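Local coordinates for protein peptide ABC transporter permease (Staphylococcus hominis, PDB 6EXS) that probably moves peptides across the membrane as a POT-family transporter of the major facilitator superfamily, and binds a thioalcohol-conjugated peptide, a precursor of human axillary malodour, at residues F23-F26 / W27-S31; Y33-R36 / A37-F41; F112-F115 / S116-F120; H171-I175 / R176-G180; Y312-R316 / S317-L321. All coordinates share one frame; numbering follows the deposited sequence.

Interaction 1 (F23-F26 / W27-S31); sequences FVEF and WERFS
OE2 of E28 is held by several groups at once. A water donates to it at 2.7 Å and donates as well, at 2.6 Å, to OE2 of E25 one turn earlier, while NE of R29 forms a salt bridge to E28 OE2 at 2.8 Å. The arginine grips this neighbour side-on with two nitrogens: its NH2 gives E28 OE1 an almost straight bond (170°) on the syn lone pair, whereas NE meets OE2 32° out of the carboxylate plane. Bends at chi2 and chi3 fold R29 back and bring its guanidinium beside the adjacent residue. E25 lies along the same arginine, OE1 3.6 Å from R29 CG, but well out of the guanidinium plane, and no N-H points at it. These residues make up the E-x-x-E-R motif of the first transmembrane helix of POT transporters, linked in relatives to proton coupling. The R29 side chain comes within about 5 Å of the bound conjugated peptide, and K129 brings its amine close to R29 NH2. Flat apolar rings tile another side of the helix, where F23 also stacks with W195 of helix 178-204. F26 directs its edge at the face of W27, T-shaped, its centroid 4.8 Å from that of the five-membered ring of W27 and the planes at 88°. W27 CD1 lies over one face of F23, 3.5 Å from its CE1, and F30, alongside F26, completes the cluster.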
# COMPACT_ATOMS: atom_id res chain seq x y z
N PHE A 23 -2.79 -9.02 -16.49
CA PHE A 23 -4.11 -8.48 -16.86
C PHE A 23 -5.03 -8.42 -15.64
O PHE A 23 -5.73 -7.43 -15.46
CB PHE A 23 -4.75 -9.35 -17.96
CG PHE A 23 -6.01 -8.82 -18.62
CD1 PHE A 23 -7.25 -8.96 -18.01
CD2 PHE A 23 -5.97 -8.25 -19.89
CE1 PHE A 23 -8.43 -8.54 -18.66
CE2 PHE A 23 -7.14 -7.83 -20.53
CZ PHE A 23 -8.36 -7.97 -19.91
N VAL A 24 -5.02 -9.48 -14.80
CA VAL A 24 -5.83 -9.57 -13.58
C VAL A 24 -5.38 -8.50 -12.57
O VAL A 24 -6.22 -7.74 -12.08
CB VAL A 24 -5.79 -11.01 -12.98
CG1 VAL A 24 -6.40 -11.05 -11.58
CG2 VAL A 24 -6.47 -12.01 -13.90
N GLU A 25 -4.06 -8.41 -12.29
CA GLU A 25 -3.51 -7.41 -11.36
C GLU A 25 -3.75 -5.98 -11.87
O GLU A 25 -4.16 -5.13 -11.09
CB GLU A 25 -2.01 -7.66 -11.09
CG GLU A 25 -1.38 -6.74 -10.05
CD GLU A 25 -1.72 -6.97 -8.59
OE1 GLU A 25 -1.05 -6.35 -7.74
OE2 GLU A 25 -2.62 -7.79 -8.29
N PHE A 26 -3.54 -5.73 -13.18
CA PHE A 26 -3.79 -4.41 -13.75
C PHE A 26 -5.16 -3.86 -13.37
O PHE A 26 -5.24 -2.72 -12.91
CB PHE A 26 -3.63 -4.39 -15.29
CG PHE A 26 -4.09 -3.09 -15.91
CD1 PHE A 26 -3.24 -1.98 -15.94
CD2 PHE A 26 -5.38 -2.95 -16.41
CE1 PHE A 26 -3.67 -0.77 -16.48
CE2 PHE A 26 -5.81 -1.72 -16.94
CZ PHE A 26 -4.96 -0.64 -16.96
N TRP A 27 -6.24 -4.66 -13.58
CA TRP A 27 -7.63 -4.31 -13.37
C TRP A 27 -8.03 -4.21 -11.90
O TRP A 27 -8.90 -3.40 -11.57
CB TRP A 27 -8.56 -5.25 -14.14
CG TRP A 27 -8.54 -4.95 -15.62
CD1 TRP A 27 -7.99 -5.73 -16.60
CD2 TRP A 27 -8.96 -3.74 -16.26
NE1 TRP A 27 -8.08 -5.10 -17.81
CE2 TRP A 27 -8.67 -3.87 -17.64
CE3 TRP A 27 -9.60 -2.57 -15.82
CZ2 TRP A 27 -8.99 -2.88 -18.57
CZ3 TRP A 27 -9.91 -1.58 -16.74
CH2 TRP A 27 -9.62 -1.74 -18.10
N GLU A 28 -7.36 -4.96 -11.01
CA GLU A 28 -7.61 -4.85 -9.57
C GLU A 28 -6.94 -3.57 -9.05
O GLU A 28 -7.53 -2.88 -8.23
CB GLU A 28 -7.09 -6.09 -8.82
CG GLU A 28 -7.52 -6.13 -7.35
CD GLU A 28 -6.66 -5.35 -6.38
OE1 GLU A 28 -7.22 -4.69 -5.47
OE2 GLU A 28 -5.42 -5.37 -6.54
N ARG A 29 -5.71 -3.28 -9.52
CA ARG A 29 -4.99 -2.07 -9.13
C ARG A 29 -5.62 -0.79 -9.73
O ARG A 29 -5.67 0.23 -9.05
CB ARG A 29 -3.49 -2.19 -9.42
CG ARG A 29 -2.78 -3.31 -8.65
CD ARG A 29 -2.50 -2.98 -7.18
NE ARG A 29 -3.68 -3.22 -6.36
CZ ARG A 29 -3.84 -2.81 -5.11
NH1 ARG A 29 -2.88 -2.14 -4.49
NH2 ARG A 29 -4.96 -3.09 -4.46
N PHE A 30 -6.12 -0.88 -11.00
CA PHE A 30 -6.84 0.18 -11.71
C PHE A 30 -8.07 0.56 -10.87
O PHE A 30 -8.25 1.74 -10.53
CB PHE A 30 -7.30 -0.32 -13.10
CG PHE A 30 -8.19 0.62 -13.88
CD1 PHE A 30 -9.57 0.63 -13.69
CD2 PHE A 30 -7.65 1.50 -14.81
CE1 PHE A 30 -10.39 1.53 -14.39
CE2 PHE A 30 -8.47 2.39 -15.52
CZ PHE A 30 -9.83 2.40 -15.30
N SER A 31 -8.90 -0.44 -10.55
CA SER A 31 -10.12 -0.23 -9.79
C SER A 31 -9.84 0.16 -8.33
O SER A 31 -10.58 0.99 -7.79
CB SER A 31 -11.05 -1.42 -9.92
OG SER A 31 -10.43 -2.62 -9.50
O HOH W 1 -4.04 -7.62 -6.06

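Interaction 2 (Y33-R36 / A37-F41); sequences YGMR and AMLIF. With C3H (2-[[(2~{R})-2-azanyl-3-[(3~{S})-3-methyl-1-oxidanyl-hexan-3-yl]sulfanyl-propanoyl]amino]ethanoic acid), chain O.
Y33 O accepts A37 N at 2.9 Å, and M35 O accepts L39 N at 2.8 Å, two sound bonds of the continuous helix. Between them the N-H of M38 is divided: it makes weak bonds to G34 O and to M35 O, so that M35 O serves two donors. M35 and L39 run side by side, with SD of M35 4.2 Å from CD2 of L39. Y33 belongs to the ligand pocket. With chi1 at -75° its CG stands anti to the carbonyl carbon, and the ring turns one face to the conjugated peptide, whose N1 lies 3.8 Å above the plane near the rim. Y33 OH is 2.8 Å from O2 of the ligand's acid group; tyrosine suits the place because its flat face can lie under amide N1 while its hydroxyl reaches the acid end. The ligand is hydrogen-bonded to F335 O, Q336 O and N339 N. R36, modelled in two conformers, approaches the pocket too, but the detail of its contact is doubtful. M35 and L39 pack on Y66 of helix 56-72, the long unbranched M38 reaches helices 147-174 and 178-204, and A37, small enough for close approach, meets Q336 in the loop before helix 338-357.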
# COMPACT_ATOMS: atom_id res chain seq x y z
N TYR A 33 -7.02 1.86 -7.09
CA TYR A 33 -6.49 3.22 -7.06
C TYR A 33 -7.47 4.25 -7.60
O TYR A 33 -7.43 5.39 -7.16
CB TYR A 33 -5.11 3.31 -7.72
CG TYR A 33 -4.03 2.73 -6.83
CD1 TYR A 33 -3.71 3.33 -5.61
CD2 TYR A 33 -3.39 1.54 -7.16
CE1 TYR A 33 -2.77 2.76 -4.75
CE2 TYR A 33 -2.44 0.97 -6.31
CZ TYR A 33 -2.15 1.58 -5.10
OH TYR A 33 -1.20 1.04 -4.27
N GLY A 34 -8.38 3.82 -8.47
CA GLY A 34 -9.42 4.68 -9.02
C GLY A 34 -10.46 5.03 -7.97
O GLY A 34 -10.82 6.20 -7.81
N MET A 35 -10.92 4.00 -7.24
CA MET A 35 -11.86 4.13 -6.12
C MET A 35 -11.20 5.01 -5.02
O MET A 35 -11.86 5.90 -4.49
CB MET A 35 -12.19 2.71 -5.59
CG MET A 35 -13.01 2.65 -4.31
SD MET A 35 -12.05 2.92 -2.81
CE MET A 35 -10.80 1.49 -2.88
N ARG A 36 -9.90 4.73 -4.71
CA ARG A 36 -9.07 5.45 -3.73
C ARG A 36 -8.95 6.95 -4.05
O ARG A 36 -9.08 7.78 -3.15
CB ARG A 36 -7.67 4.81 -3.66
CG ARG A 36 -7.33 4.18 -2.33
CD ARG A 36 -6.49 5.12 -1.49
NE ARG A 36 -5.07 4.75 -1.46
CZ ARG A 36 -4.12 5.26 -2.24
NH1 ARG A 36 -4.43 6.16 -3.17
NH2 ARG A 36 -2.86 4.88 -2.10
N ALA A 37 -8.68 7.28 -5.33
CA ALA A 37 -8.52 8.66 -5.81
C ALA A 37 -9.80 9.49 -5.60
O ALA A 37 -9.71 10.68 -5.33
CB ALA A 37 -8.15 8.66 -7.28
N MET A 38 -10.97 8.84 -5.72
CA MET A 38 -12.31 9.41 -5.58
C MET A 38 -12.78 9.43 -4.14
O MET A 38 -13.50 10.35 -3.76
CB MET A 38 -13.33 8.59 -6.39
CG MET A 38 -13.14 8.66 -7.88
SD MET A 38 -14.55 7.90 -8.73
CE MET A 38 -15.61 9.27 -8.86
N LEU A 39 -12.45 8.38 -3.35
CA LEU A 39 -12.93 8.19 -1.97
C LEU A 39 -12.74 9.41 -1.06
O LEU A 39 -13.69 9.76 -0.37
CB LEU A 39 -12.35 6.93 -1.31
CG LEU A 39 -13.20 6.33 -0.18
CD1 LEU A 39 -14.48 5.67 -0.70
CD2 LEU A 39 -12.40 5.31 0.62
N ILE A 40 -11.56 10.06 -1.08
CA ILE A 40 -11.29 11.21 -0.21
C ILE A 40 -12.27 12.37 -0.50
O ILE A 40 -12.85 12.89 0.45
CB ILE A 40 -9.78 11.66 -0.21
CG1 ILE A 40 -9.52 12.82 0.80
CG2 ILE A 40 -9.23 11.99 -1.62
CD1 ILE A 40 -9.66 12.49 2.29
N PHE A 41 -12.50 12.71 -1.78
CA PHE A 41 -13.41 13.78 -2.17
C PHE A 41 -14.86 13.41 -1.93
O PHE A 41 -15.60 14.22 -1.38
CB PHE A 41 -13.16 14.22 -3.61
CG PHE A 41 -11.71 14.54 -3.83
CD1 PHE A 41 -11.11 15.62 -3.19
CD2 PHE A 41 -10.91 13.70 -4.60
CE1 PHE A 41 -9.75 15.87 -3.34
CE2 PHE A 41 -9.55 13.97 -4.77
CZ PHE A 41 -8.98 15.04 -4.12
O2 C3H O . 1.01 1.29 -5.89
C11 C3H O . 1.83 1.96 -6.41
O3 C3H O . 3.08 1.63 -6.48
C10 C3H O . 1.59 3.30 -7.02
N1 C3H O . 0.49 4.02 -6.40
C9 C3H O . 0.67 4.76 -5.32
O1 C3H O . 1.26 4.36 -4.33
C8 C3H O . 0.14 6.15 -5.33
N C3H O . -0.82 6.30 -6.42
C7 C3H O . -0.59 6.47 -4.02
S C3H O . 0.30 7.46 -2.79
C3 C3H O . 0.57 9.21 -3.40
C4 C3H O . -0.79 9.85 -3.49
C5 C3H O . 1.35 9.12 -4.72
C6 C3H O . 1.51 10.40 -5.52
O C3H O . 0.92 10.31 -6.77
C2 C3H O . 1.43 10.00 -2.42
C1 C3H O . 2.77 10.49 -2.96
C C3H O . 3.53 11.27 -1.92

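Interaction 3 (F112-F115 / S116-F120); sequences FGLF and SSMFF. With OLC ((2R)-2,3-dihydroxypropyl (9Z)-octadec-9-enoate), chain E; OLC ((2R)-2,3-dihydroxypropyl (9Z)-octadec-9-enoate), chain N.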
# COMPACT_ATOMS: atom_id res chain seq x y z
N PHE A 112 -23.43 3.35 5.28
CA PHE A 112 -23.42 1.88 5.29
C PHE A 112 -22.62 1.38 4.09
O PHE A 112 -21.77 0.51 4.26
CB PHE A 112 -24.84 1.28 5.30
CG PHE A 112 -24.84 -0.23 5.18
CD1 PHE A 112 -24.72 -1.04 6.31
CD2 PHE A 112 -24.93 -0.85 3.94
CE1 PHE A 112 -24.69 -2.44 6.20
CE2 PHE A 112 -24.90 -2.25 3.83
CZ PHE A 112 -24.79 -3.03 4.96
N GLY A 113 -22.89 1.94 2.90
CA GLY A 113 -22.22 1.60 1.65
C GLY A 113 -20.73 1.85 1.68
O GLY A 113 -19.98 1.12 1.04
N LEU A 114 -20.30 2.88 2.45
CA LEU A 114 -18.89 3.22 2.61
C LEU A 114 -18.18 2.23 3.53
O LEU A 114 -17.17 1.66 3.13
CB LEU A 114 -18.72 4.67 3.11
CG LEU A 114 -17.35 5.08 3.70
CD1 LEU A 114 -16.31 5.25 2.63
CD2 LEU A 114 -17.47 6.35 4.50
N PHE A 115 -18.71 2.00 4.76
CA PHE A 115 -18.06 1.08 5.69
C PHE A 115 -18.16 -0.41 5.26
O PHE A 115 -17.19 -1.14 5.45
CB PHE A 115 -18.51 1.31 7.14
CG PHE A 115 -18.03 2.65 7.68
CD1 PHE A 115 -16.70 2.83 8.05
CD2 PHE A 115 -18.90 3.73 7.77
CE1 PHE A 115 -16.25 4.08 8.52
CE2 PHE A 115 -18.44 4.98 8.23
CZ PHE A 115 -17.12 5.14 8.60
N SER A 116 -19.27 -0.83 4.60
CA SER A 116 -19.40 -2.20 4.09
C SER A 116 -18.43 -2.45 2.93
O SER A 116 -17.86 -3.54 2.83
CB SER A 116 -20.84 -2.49 3.66
OG SER A 116 -21.24 -1.60 2.64
N SER A 117 -18.20 -1.43 2.08
CA SER A 117 -17.24 -1.45 0.97
C SER A 117 -15.82 -1.66 1.53
O SER A 117 -15.09 -2.51 1.04
CB SER A 117 -17.29 -0.14 0.21
OG SER A 117 -16.24 -0.01 -0.74
N MET A 118 -15.45 -0.88 2.57
CA MET A 118 -14.16 -0.95 3.24
C MET A 118 -13.92 -2.34 3.79
O MET A 118 -12.86 -2.90 3.54
CB MET A 118 -14.05 0.11 4.33
CG MET A 118 -13.58 1.46 3.81
SD MET A 118 -13.72 2.82 4.99
CE MET A 118 -12.76 2.16 6.45
N PHE A 119 -14.94 -2.93 4.45
CA PHE A 119 -14.93 -4.27 5.04
C PHE A 119 -14.59 -5.36 3.99
O PHE A 119 -13.68 -6.15 4.22
CB PHE A 119 -16.28 -4.55 5.74
CG PHE A 119 -16.53 -5.98 6.17
CD1 PHE A 119 -15.96 -6.48 7.33
CD2 PHE A 119 -17.33 -6.83 5.41
CE1 PHE A 119 -16.18 -7.81 7.73
CE2 PHE A 119 -17.55 -8.15 5.80
CZ PHE A 119 -16.97 -8.63 6.95
N PHE A 120 -15.31 -5.37 2.85
CA PHE A 120 -15.11 -6.35 1.77
C PHE A 120 -13.77 -6.16 1.05
O PHE A 120 -13.12 -7.15 0.70
CB PHE A 120 -16.30 -6.33 0.78
CG PHE A 120 -17.56 -6.99 1.29
CD1 PHE A 120 -17.64 -8.37 1.44
CD2 PHE A 120 -18.69 -6.24 1.56
CE1 PHE A 120 -18.81 -8.98 1.90
CE2 PHE A 120 -19.86 -6.84 2.03
CZ PHE A 120 -19.91 -8.21 2.19
C10 OLC E . -21.76 -6.65 5.59
C9 OLC E . -20.83 -6.31 6.47
C11 OLC E . -22.38 -5.78 4.54
C8 OLC E . -20.18 -4.96 6.61
C24 OLC E . -24.76 4.66 10.52
C12 OLC E . -23.36 -6.51 3.62
C7 OLC E . -20.30 -4.36 8.00
C13 OLC E . -23.85 -5.66 2.46
C6 OLC E . -20.04 -2.86 8.06
C5 OLC E . -21.26 -1.99 7.73
C4 OLC E . -22.15 -1.68 8.93
C3 OLC E . -21.74 -0.45 9.73
C2 OLC E . -22.38 0.84 9.22
C21 OLC E . -22.29 4.47 9.98
C1 OLC E . -21.95 2.09 9.94
C22 OLC E . -23.34 5.02 10.92
O19 OLC E . -21.08 2.15 10.78
O25 OLC E . -25.19 5.38 9.37
O23 OLC E . -23.07 4.58 12.25
O20 OLC E . -22.67 3.15 9.53
C24 OLC N . -18.32 8.56 10.45
C5 OLC N . -17.82 -0.16 11.75
C4 OLC N . -17.10 1.18 11.81
C3 OLC N . -18.01 2.34 12.19
C2 OLC N . -17.30 3.69 12.25
C21 OLC N . -18.40 7.21 12.58
C1 OLC N . -18.22 4.83 12.60
C22 OLC N . -19.19 7.81 11.43
O19 OLC N . -19.25 4.72 13.22
O25 OLC N . -17.97 9.84 10.97
O23 OLC N . -19.94 6.80 10.75
O20 OLC N . -17.75 6.00 12.14
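The F112 ring turns one face to S116, whose CB stands 4.1 Å above its plane, toward the rim. The acyl chain of a bound monoolein also runs past, its C11 3.7 Å from F112 CZ. F115 is covered on both faces: L114 CD2 lies over one, and over the opposite face a second monoolein places C2, offset from the centre. M118 adds an oblique Met-aromatic contact, SD 5.1 Å from the F115 centroid. F119 CD2 sits over the centre of the F120 ring, while C12 of the first lipid meets the edge of F120. Flat apolar phenylalanine rings suit such a surface against lipid chains. The polar S116 is accommodated because its hydroxyl turns back on the helix: chi1 of 60° sets OG between the backbone N and the carbonyl carbon, from where it donates to F112 O at 2.7 Å. The same F112 O also accepts S116 N at 2.9 Å, and S116 CB touches the lipid. S117 OG instead bonds G101 O of helix 74-106. Thus helix 110-137 packs through its serines on helix 74-106, through M118 on helix 56-72 and through L114 on helix 16-44, while F112, F115 and F119 meet lipid and F120 lies between lipid and L97 of helix 74-106.

Interaction 4 (H171-I175 / R176-G180); sequences HFVDI and RNFHG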
# COMPACT_ATOMS: atom_id res chain seq x y z
N HIS A 171 -13.19 12.81 -14.52
CA HIS A 171 -14.46 13.24 -15.11
C HIS A 171 -15.63 13.04 -14.16
O HIS A 171 -16.44 13.95 -14.01
CB HIS A 171 -14.73 12.52 -16.45
CG HIS A 171 -16.12 12.72 -16.96
ND1 HIS A 171 -16.56 13.96 -17.42
CD2 HIS A 171 -17.15 11.84 -17.03
CE1 HIS A 171 -17.83 13.79 -17.76
NE2 HIS A 171 -18.24 12.54 -17.54
N PHE A 172 -15.72 11.85 -13.51
CA PHE A 172 -16.80 11.51 -12.58
C PHE A 172 -16.80 12.37 -11.33
O PHE A 172 -17.88 12.68 -10.82
CB PHE A 172 -16.79 10.03 -12.25
CG PHE A 172 -17.15 9.14 -13.42
CD1 PHE A 172 -16.17 8.72 -14.32
CD2 PHE A 172 -18.45 8.71 -13.61
CE1 PHE A 172 -16.50 7.90 -15.40
CE2 PHE A 172 -18.78 7.87 -14.68
CZ PHE A 172 -17.79 7.47 -15.57
N VAL A 173 -15.61 12.79 -10.86
CA VAL A 173 -15.45 13.72 -9.73
C VAL A 173 -15.93 15.10 -10.20
O VAL A 173 -16.70 15.75 -9.49
CB VAL A 173 -13.99 13.77 -9.18
CG1 VAL A 173 -13.92 14.60 -7.90
CG2 VAL A 173 -13.43 12.37 -8.95
N ASP A 174 -15.52 15.53 -11.43
CA ASP A 174 -15.93 16.82 -12.02
C ASP A 174 -17.46 16.97 -12.14
O ASP A 174 -17.98 18.00 -11.73
CB ASP A 174 -15.26 17.03 -13.39
CG ASP A 174 -13.78 17.39 -13.34
OD1 ASP A 174 -13.31 17.83 -12.26
OD2 ASP A 174 -13.10 17.27 -14.39
N ILE A 175 -18.17 15.95 -12.67
CA ILE A 175 -19.63 15.97 -12.82
C ILE A 175 -20.35 15.52 -11.53
O ILE A 175 -21.59 15.49 -11.51
CB ILE A 175 -20.14 15.21 -14.09
CG1 ILE A 175 -19.85 13.68 -14.01
CG2 ILE A 175 -19.60 15.84 -15.37
CD1 ILE A 175 -20.64 12.80 -14.97
N ARG A 176 -19.59 15.17 -10.47
CA ARG A 176 -20.08 14.73 -9.15
C ARG A 176 -20.90 13.41 -9.22
O ARG A 176 -21.81 13.18 -8.41
CB ARG A 176 -20.85 15.86 -8.41
CG ARG A 176 -20.11 17.20 -8.29
CD ARG A 176 -18.97 17.16 -7.29
NE ARG A 176 -18.39 18.48 -7.05
CZ ARG A 176 -17.17 18.87 -7.43
NH1 ARG A 176 -16.74 20.09 -7.15
NH2 ARG A 176 -16.37 18.02 -8.06
N ASN A 177 -20.55 12.53 -10.17
CA ASN A 177 -21.18 11.23 -10.34
C ASN A 177 -20.27 10.20 -9.70
O ASN A 177 -19.53 9.50 -10.38
CB ASN A 177 -21.44 10.94 -11.84
CG ASN A 177 -22.24 9.69 -12.15
OD1 ASN A 177 -22.28 9.25 -13.30
ND2 ASN A 177 -22.88 9.08 -11.17
N PHE A 178 -20.28 10.15 -8.37
CA PHE A 178 -19.44 9.23 -7.61
C PHE A 178 -19.88 7.79 -7.80
O PHE A 178 -19.05 6.96 -8.18
CB PHE A 178 -19.35 9.64 -6.13
CG PHE A 178 -18.66 10.98 -5.91
CD1 PHE A 178 -17.28 11.11 -6.06
CD2 PHE A 178 -19.40 12.11 -5.59
CE1 PHE A 178 -16.65 12.35 -5.87
CE2 PHE A 178 -18.77 13.35 -5.41
CZ PHE A 178 -17.41 13.46 -5.55
N HIS A 179 -21.20 7.52 -7.65
CA HIS A 179 -21.77 6.18 -7.86
C HIS A 179 -21.45 5.59 -9.26
O HIS A 179 -21.19 4.39 -9.36
CB HIS A 179 -23.27 6.15 -7.59
CG HIS A 179 -23.63 6.43 -6.17
ND1 HIS A 179 -22.87 5.94 -5.12
CD2 HIS A 179 -24.67 7.12 -5.66
CE1 HIS A 179 -23.46 6.36 -4.02
NE2 HIS A 179 -24.56 7.07 -4.30
N GLY A 180 -21.42 6.46 -10.28
CA GLY A 180 -21.08 6.10 -11.65
C GLY A 180 -19.60 5.77 -11.80
O GLY A 180 -19.25 4.85 -12.55
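V173 O is approached by R176 from opposite faces of the carbonyl plane: the backbone N bonds it at 3.1 Å and the side-chain NH2 at 2.7 Å. Next to it, F172 O accepts N177 N at 2.8 Å, in the carbonyl plane. The positive phi of R176 (63°) turns the chain back over the last turn in a Schellman motif ending helix 147-174. Its side chain bends at chi2 (-73°) and then runs extended, which carries the guanidinium round to the V173 carbonyl, the oxygen lying near the guanidinium plane. Side-chain packing surrounds these bonds. F172 takes N177 O, a polar atom, at its ring edge, and its CD2 is 3.6 Å from G180 C; having no side chain, G180 lets the ring come against its backbone. V173 CG1 meets F178 CE1 at 4.1 Å, and I175 CD1 lies 3.7 Å from N177 CB. N177 occupies the N-cap position of helix 178-204, a frequent place for asparagine. Farther out, Q49 OE1 holds R176 NE, N50 ND2 bonds R176 O, and a salt bridge to R329 and a bond to Q170 fix the carboxylate of D174. Carbonyls that have lost their helical donors at this end are thus met by amides and by a guanidinium, whose positive charge would probably be favourable beside the C-terminus of a helix.

Interaction 5 (Y312-R316 / S317-L321); sequences YGLER and SDMQL
The C-terminal end of helix 309-316, where the chain leaves helical geometry and heads for a short beta hairpin, is fastened by S317 on G313. The hydroxyl and the backbone N-H of S317 both reach G313 O, from opposite faces of the carbonyl plane: OG donates at 2.7 Å and the backbone N at 2.9 Å. The same hydroxyl oxygen also accepts M319 N at 3.2 Å with an angle of 156°, closing an ST turn. Serine fits here because one short side chain can act as donor and acceptor together. M319, with left-handed backbone angles (phi 51°), folds back toward the helix. Bends at chi2 and chi3 curl its flexible chain, and SD comes to lie beside the G313 backbone, 3.4 Å from G313 O. CG of M319 also lies 4.4 Å from CD1 of L314. One residue beyond the serine a second small turn begins: D318 OD1 accepts Q320 N at 3.1 Å, met from above the carboxylate plane, and accepts V396 N of helix 396-418 as well. Around the contact, E315 forms a salt bridge with K56, and Q320 NE2 bonds T327 OG1 in strand 326-329. An ST turn overlapped by an Asx turn thus leads the chain from helix 309-316 into strand 320-323, the first strand of the antiparallel hairpin.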
# COMPACT_ATOMS: atom_id res chain seq x y z
N TYR A 312 -4.62 20.00 0.34
CA TYR A 312 -3.84 21.24 0.48
C TYR A 312 -3.67 21.89 -0.89
O TYR A 312 -3.82 23.10 -1.00
CB TYR A 312 -2.47 20.97 1.13
CG TYR A 312 -1.67 22.22 1.42
CD1 TYR A 312 -2.05 23.10 2.43
CD2 TYR A 312 -0.51 22.51 0.70
CE1 TYR A 312 -1.29 24.23 2.73
CE2 TYR A 312 0.24 23.65 0.98
CZ TYR A 312 -0.15 24.50 1.99
OH TYR A 312 0.60 25.62 2.27
N GLY A 313 -3.39 21.09 -1.92
CA GLY A 313 -3.27 21.57 -3.29
C GLY A 313 -4.58 22.13 -3.79
O GLY A 313 -4.61 23.24 -4.33
N LEU A 314 -5.69 21.38 -3.59
CA LEU A 314 -7.05 21.78 -3.99
C LEU A 314 -7.51 23.08 -3.31
O LEU A 314 -8.12 23.94 -3.96
CB LEU A 314 -8.04 20.61 -3.71
CG LEU A 314 -9.52 20.80 -4.05
CD1 LEU A 314 -9.74 21.09 -5.54
CD2 LEU A 314 -10.31 19.58 -3.70
N GLU A 315 -7.18 23.23 -2.03
CA GLU A 315 -7.60 24.37 -1.22
C GLU A 315 -6.66 25.58 -1.23
O GLU A 315 -7.13 26.70 -1.03
CB GLU A 315 -7.86 23.94 0.23
CG GLU A 315 -9.06 23.04 0.39
CD GLU A 315 -9.29 22.52 1.79
OE1 GLU A 315 -8.44 22.78 2.67
OE2 GLU A 315 -10.30 21.81 1.99
N ARG A 316 -5.35 25.37 -1.41
CA ARG A 316 -4.40 26.48 -1.34
C ARG A 316 -3.72 26.84 -2.68
O ARG A 316 -3.25 27.97 -2.84
CB ARG A 316 -3.35 26.24 -0.24
CG ARG A 316 -3.98 26.04 1.14
CD ARG A 316 -4.22 27.33 1.92
NE ARG A 316 -3.17 27.58 2.92
CZ ARG A 316 -3.12 27.01 4.12
NH1 ARG A 316 -4.06 26.15 4.50
NH2 ARG A 316 -2.13 27.29 4.95
N SER A 317 -3.70 25.92 -3.64
CA SER A 317 -3.08 26.24 -4.93
C SER A 317 -4.11 26.66 -5.97
O SER A 317 -5.32 26.48 -5.76
CB SER A 317 -2.21 25.08 -5.41
OG SER A 317 -2.95 24.22 -6.25
N ASP A 318 -3.63 27.22 -7.10
CA ASP A 318 -4.49 27.68 -8.19
C ASP A 318 -5.04 26.53 -9.05
O ASP A 318 -5.85 26.77 -9.96
CB ASP A 318 -3.77 28.75 -9.05
CG ASP A 318 -2.46 28.37 -9.72
OD1 ASP A 318 -2.11 27.16 -9.73
OD2 ASP A 318 -1.80 29.27 -10.27
N MET A 319 -4.57 25.28 -8.77
CA MET A 319 -4.91 24.03 -9.49
C MET A 319 -4.71 24.20 -10.99
O MET A 319 -5.45 23.62 -11.80
CB MET A 319 -6.33 23.54 -9.13
CG MET A 319 -6.47 23.02 -7.71
SD MET A 319 -5.29 21.70 -7.26
CE MET A 319 -5.95 20.37 -8.15
N GLN A 320 -3.71 25.00 -11.36
CA GLN A 320 -3.42 25.36 -12.75
C GLN A 320 -1.97 25.03 -13.13
O GLN A 320 -1.05 25.77 -12.78
CB GLN A 320 -3.77 26.87 -12.95
CG GLN A 320 -3.74 27.37 -14.38
CD GLN A 320 -4.85 26.86 -15.27
OE1 GLN A 320 -5.93 26.46 -14.81
NE2 GLN A 320 -4.62 26.89 -16.58
N LEU A 321 -1.76 23.90 -13.80
CA LEU A 321 -0.42 23.48 -14.26
C LEU A 321 0.08 24.54 -15.26
O LEU A 321 -0.70 25.00 -16.10
CB LEU A 321 -0.50 22.09 -14.91
CG LEU A 321 0.78 21.43 -15.40
CD1 LEU A 321 1.77 21.18 -14.25
CD2 LEU A 321 0.46 20.10 -16.05

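Interactions 1 and 2 succeed each other on helix 16-44, both buried: the first joins a charged motif to an aromatic cluster, the second has a tyrosine at the ligand. Interaction 3, mostly buried yet bordered by lipid, lies on helix 110-137 and touches interaction 2 through L39 and L114. Interactions 4 and 5, their centres each about 25 Å from the centre of the chain, are partly buried and end helices; there a guanidinium and a hydroxyl each join a backbone N-H on one carbonyl, as the mid-helix serine of interaction 3 also does. Interaction 2 packs on both, M38 against F172, V173 and F178, and F41 against L314, whereas interaction 1 touches neither.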